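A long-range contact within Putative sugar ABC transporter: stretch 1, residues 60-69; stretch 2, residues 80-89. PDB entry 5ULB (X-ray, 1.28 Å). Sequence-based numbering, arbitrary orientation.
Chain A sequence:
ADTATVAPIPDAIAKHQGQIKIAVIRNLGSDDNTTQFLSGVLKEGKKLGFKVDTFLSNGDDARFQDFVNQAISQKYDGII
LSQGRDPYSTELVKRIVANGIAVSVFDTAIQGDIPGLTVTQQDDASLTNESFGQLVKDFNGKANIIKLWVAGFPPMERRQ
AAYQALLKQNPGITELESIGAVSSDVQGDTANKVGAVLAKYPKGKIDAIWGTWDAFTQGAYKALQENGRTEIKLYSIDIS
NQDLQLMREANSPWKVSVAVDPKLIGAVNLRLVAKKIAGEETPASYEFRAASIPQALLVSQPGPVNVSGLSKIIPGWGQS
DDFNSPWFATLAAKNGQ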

# COMPACT_ATOMS: atom_id res chain seq x y z
N ASP A 60 15.13 6.41 -0.89
CA ASP A 60 16.58 6.31 -0.92
C ASP A 60 16.94 5.13 -0.08
O ASP A 60 16.81 5.12 1.15
N ASP A 61 17.45 4.08 -0.76
CA ASP A 61 17.72 2.86 -0.06
C ASP A 61 18.81 2.98 1.00
O ASP A 61 18.82 2.23 2.01
N ALA A 62 19.79 3.88 0.79
CA ALA A 62 20.81 4.14 1.79
C ALA A 62 20.25 4.71 3.04
O ALA A 62 20.61 4.25 4.17
N ARG A 63 19.35 5.64 2.89
CA ARG A 63 18.70 6.30 4.05
C ARG A 63 17.80 5.26 4.74
O ARG A 63 17.76 5.19 5.99
N PHE A 64 17.11 4.38 3.99
CA PHE A 64 16.31 3.30 4.55
C PHE A 64 17.16 2.42 5.46
O PHE A 64 16.83 2.18 6.64
N GLN A 65 18.30 1.92 4.95
CA GLN A 65 19.19 1.16 5.71
C GLN A 65 19.74 1.82 6.96
O GLN A 65 19.79 1.18 8.04
N ASP A 66 20.10 3.09 6.79
CA ASP A 66 20.58 3.81 8.01
C ASP A 66 19.46 3.88 9.11
O ASP A 66 19.74 3.66 10.28
N PHE A 67 18.21 4.16 8.70
CA PHE A 67 17.12 4.19 9.64
C PHE A 67 16.93 2.86 10.33
O PHE A 67 16.68 2.79 11.54
N VAL A 68 17.00 1.79 9.58
CA VAL A 68 16.81 0.47 10.21
C VAL A 68 17.93 0.09 11.15
O VAL A 68 17.71 -0.37 12.29
N ASN A 69 19.15 0.36 10.71
CA ASN A 69 20.26 0.10 11.51
C ASN A 69 20.27 0.92 12.85
O ASN A 69 20.56 0.40 13.94
N ILE A 80 8.75 -2.54 12.20
CA ILE A 80 7.98 -2.80 10.97
C ILE A 80 8.71 -2.19 9.83
O ILE A 80 9.03 -1.00 9.86
N LEU A 81 8.97 -2.98 8.73
CA LEU A 81 9.50 -2.45 7.50
C LEU A 81 8.46 -2.44 6.43
O LEU A 81 7.62 -3.33 6.37
N SER A 82 8.57 -1.47 5.50
CA SER A 82 7.68 -1.41 4.36
C SER A 82 8.48 -1.01 3.13
O SER A 82 9.24 -0.03 3.17
N GLN A 83 8.32 -1.77 2.03
CA GLN A 83 9.00 -1.53 0.79
C GLN A 83 10.51 -1.64 0.85
O GLN A 83 11.24 -1.08 0.03
N GLY A 84 11.01 -2.49 1.76
CA GLY A 84 12.46 -2.83 1.74
C GLY A 84 12.80 -3.61 0.51
O GLY A 84 12.06 -4.53 0.12
N ARG A 85 13.91 -3.26 -0.13
CA ARG A 85 14.28 -3.85 -1.41
C ARG A 85 15.42 -4.86 -1.27
O ARG A 85 16.16 -4.90 -0.27
N ASP A 86 15.58 -5.60 -2.34
CA ASP A 86 16.84 -6.31 -2.54
C ASP A 86 17.93 -5.30 -2.89
O ASP A 86 17.65 -4.27 -3.46
N PRO A 87 19.16 -5.59 -2.55
CA PRO A 87 19.68 -6.89 -2.02
C PRO A 87 19.74 -6.94 -0.53
O PRO A 87 20.05 -8.02 0.04
N TYR A 88 19.46 -5.83 0.13
CA TYR A 88 19.86 -5.72 1.56
C TYR A 88 18.81 -6.22 2.61
O TYR A 88 19.18 -6.39 3.80
N SER A 89 17.55 -6.32 2.21
CA SER A 89 16.54 -6.49 3.22
C SER A 89 16.61 -7.79 3.98
O SER A 89 16.34 -7.83 5.19

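Which side chains lie between the helix and the second stretch? Helix 61-69 runs nearly antiparallel to strand 80-82, at 174°, with the axes 10.8 Å apart at their closest, and the contact continues into the loop that follows the strand. From the helix, Asp 61, Phe 64, Gln 65 and Val 68 direct their CA-to-CB bonds toward the other stretch, a spacing of three and four residues that brings them onto one side of the helix. Leu 81 and Tyr 88 point back toward them, while Arg 85 leaves its backbone sideways. Together the two stretches bury 415 Å², to which Phe 64 and Tyr 88 contribute the largest shares.

What fills the apolar part of the contact? Phe 64, with chi1 in t, extends its ring into a pocket lined by both backbone and side chains. Its CZ lies 4.2 Å from Leu 81 CD2 and 3.8 Å from Gly 84 CA, and its CE1 comes within 3.8 Å of Ser 82 O. Gly 84 suits this crowded spot: a CB there would sit tightly against Phe 64 CZ and clash with Ser 89 OG. One turn further along the helix, Val 68 (t) places CG2 3.6 Å from CD2 of Leu 81, whose rotamer is m, t. The same leucine methyl thus meets both helix residues and carries the apolar packing along to the strand.

How does Tyr 88 fit among its helix neighbours? Tyr 88, in the p rotamer, brings its ring against both Gln 65 and Phe 64. The two aromatic rings meet rim to rim, neither over the face of the other, with centroids 5.9 Å apart and planes at 49°; the nearest atoms, Phe 64 CD2 and Tyr 88 CE1, are 3.6 Å apart. Gln 65 (m, t) covers a face of the tyrosine instead, its CG 3.9 Å from the ring centroid in a CH-pi contact. Its amide end is anchored within the helix, where Gln 65 NE2 donates to Asp 61 O at 3.1 Å.

Where do the polar groups find partners? Asp 61, in the m rotamer, is the polar centre of the contact. Tyr 88 OH donates a short hydrogen bond of 2.6 Å to Asp 61 OD1, and the same hydroxyl oxygen accepts from Arg 85 N at 3.0 Å, so the phenol links the helix carboxylate to the loop backbone. Arg 85 (m, t, p) adds a long salt bridge, with Asp 61 OD2 3.9 Å from Arg 85 NH2. That oxygen lies over one guanidinium face, where no N-H points at it, so the attraction is one of charge alone. Water 1 supplies the directional link: it donates to Asp 61 OD2 at 2.6 Å and accepts from Arg 85 NH2 at 2.8 Å. A bound 5-se-methyl-5-seleno-beta-d-ribofuranose also touches this region, in keeping with a putative sugar transporter.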

# COMPACT_ATOMS: atom_id res chain seq x y z
CB ASP A 60 17.17 7.63 -0.42
CG ASP A 60 18.63 7.67 -0.24
OD1 ASP A 60 19.27 6.68 -0.04
OD2 ASP A 60 19.22 8.81 -0.35
CB ASP A 61 18.08 1.77 -1.04
CG ASP A 61 16.91 1.38 -1.98
OD1 ASP A 61 16.00 0.66 -1.56
OD2 ASP A 61 16.92 1.95 -3.11
CB ALA A 62 21.89 4.99 1.26
CB ARG A 63 17.92 7.50 3.62
CG ARG A 63 18.83 8.62 3.07
CD ARG A 63 18.19 9.95 2.70
NE ARG A 63 17.87 10.68 3.92
CZ ARG A 63 16.69 10.74 4.48
NH1 ARG A 63 16.59 11.45 5.62
NH2 ARG A 63 15.64 10.12 3.92
CB PHE A 64 15.72 2.48 3.43
CG PHE A 64 14.82 1.35 3.94
CD1 PHE A 64 13.49 1.61 4.24
CD2 PHE A 64 15.28 0.10 4.07
CE1 PHE A 64 12.69 0.58 4.63
CE2 PHE A 64 14.47 -0.93 4.51
CZ PHE A 64 13.21 -0.68 4.80
CB GLN A 65 20.32 0.58 4.85
CG GLN A 65 19.88 -0.37 3.73
CD GLN A 65 20.98 -0.68 2.83
OE1 GLN A 65 21.84 -1.56 3.09
NE2 GLN A 65 20.99 0.03 1.68
CB ASP A 66 20.99 5.23 7.60
CG ASP A 66 22.24 5.28 6.77
OD1 ASP A 66 23.03 4.29 6.72
OD2 ASP A 66 22.42 6.42 6.24
CB PHE A 67 15.83 4.70 9.08
CG PHE A 67 15.78 6.16 8.77
CD1 PHE A 67 16.14 7.09 9.66
CD2 PHE A 67 15.16 6.58 7.60
CE1 PHE A 67 15.98 8.45 9.39
CE2 PHE A 67 14.95 7.93 7.36
CZ PHE A 67 15.39 8.87 8.25
CB VAL A 68 16.50 -0.65 9.17
CG1 VAL A 68 16.32 -1.98 9.87
CG2 VAL A 68 15.39 -0.30 8.22
CB ASN A 69 21.56 0.37 10.75
CG ASN A 69 21.89 -0.77 9.76
OD1 ASN A 69 21.68 -1.96 10.09
ND2 ASN A 69 22.51 -0.45 8.67
CB ILE A 80 6.53 -2.25 11.09
CG1 ILE A 80 5.76 -2.98 12.21
CG2 ILE A 80 5.76 -2.39 9.76
CD1 ILE A 80 4.50 -2.23 12.61
CB LEU A 81 10.69 -3.26 7.02
CG LEU A 81 11.87 -3.52 7.98
CD1 LEU A 81 12.99 -4.21 7.29
CD2 LEU A 81 12.28 -2.17 8.60
CB SER A 82 6.57 -0.43 4.68
OG SER A 82 5.55 -0.34 3.72
CB GLN A 83 8.59 -0.20 0.09
CG GLN A 83 7.12 -0.19 -0.49
CD GLN A 83 6.09 0.09 0.47
OE1 GLN A 83 6.38 0.71 1.50
NE2 GLN A 83 4.87 -0.36 0.24
CB ARG A 85 14.63 -2.75 -2.44
CG ARG A 85 13.47 -1.89 -2.78
CD ARG A 85 13.78 -0.78 -3.82
NE ARG A 85 14.54 -1.29 -4.91
CZ ARG A 85 14.83 -0.59 -5.91
NH1 ARG A 85 15.53 -1.15 -6.91
NH2 ARG A 85 14.48 0.68 -5.84
CB ASP A 86 16.66 -7.27 -3.78
CG ASP A 86 16.00 -8.64 -3.41
OD1 ASP A 86 16.38 -9.21 -2.36
OD2 ASP A 86 15.18 -9.07 -4.24
CB PRO A 87 21.14 -6.87 -2.52
CG PRO A 87 21.51 -5.45 -2.52
CD PRO A 87 20.25 -4.70 -3.02
CB TYR A 88 20.25 -4.24 1.86
CG TYR A 88 19.09 -3.32 1.48
CD1 TYR A 88 18.04 -3.16 2.33
CD2 TYR A 88 19.06 -2.65 0.20
CE1 TYR A 88 16.96 -2.34 2.02
CE2 TYR A 88 17.98 -1.87 -0.14
CZ TYR A 88 16.89 -1.70 0.79
OH TYR A 88 15.81 -0.97 0.41
CB SER A 89 15.09 -6.26 2.70
OG SER A 89 14.90 -4.91 2.35
O HOH W 1 14.48 2.47 -3.73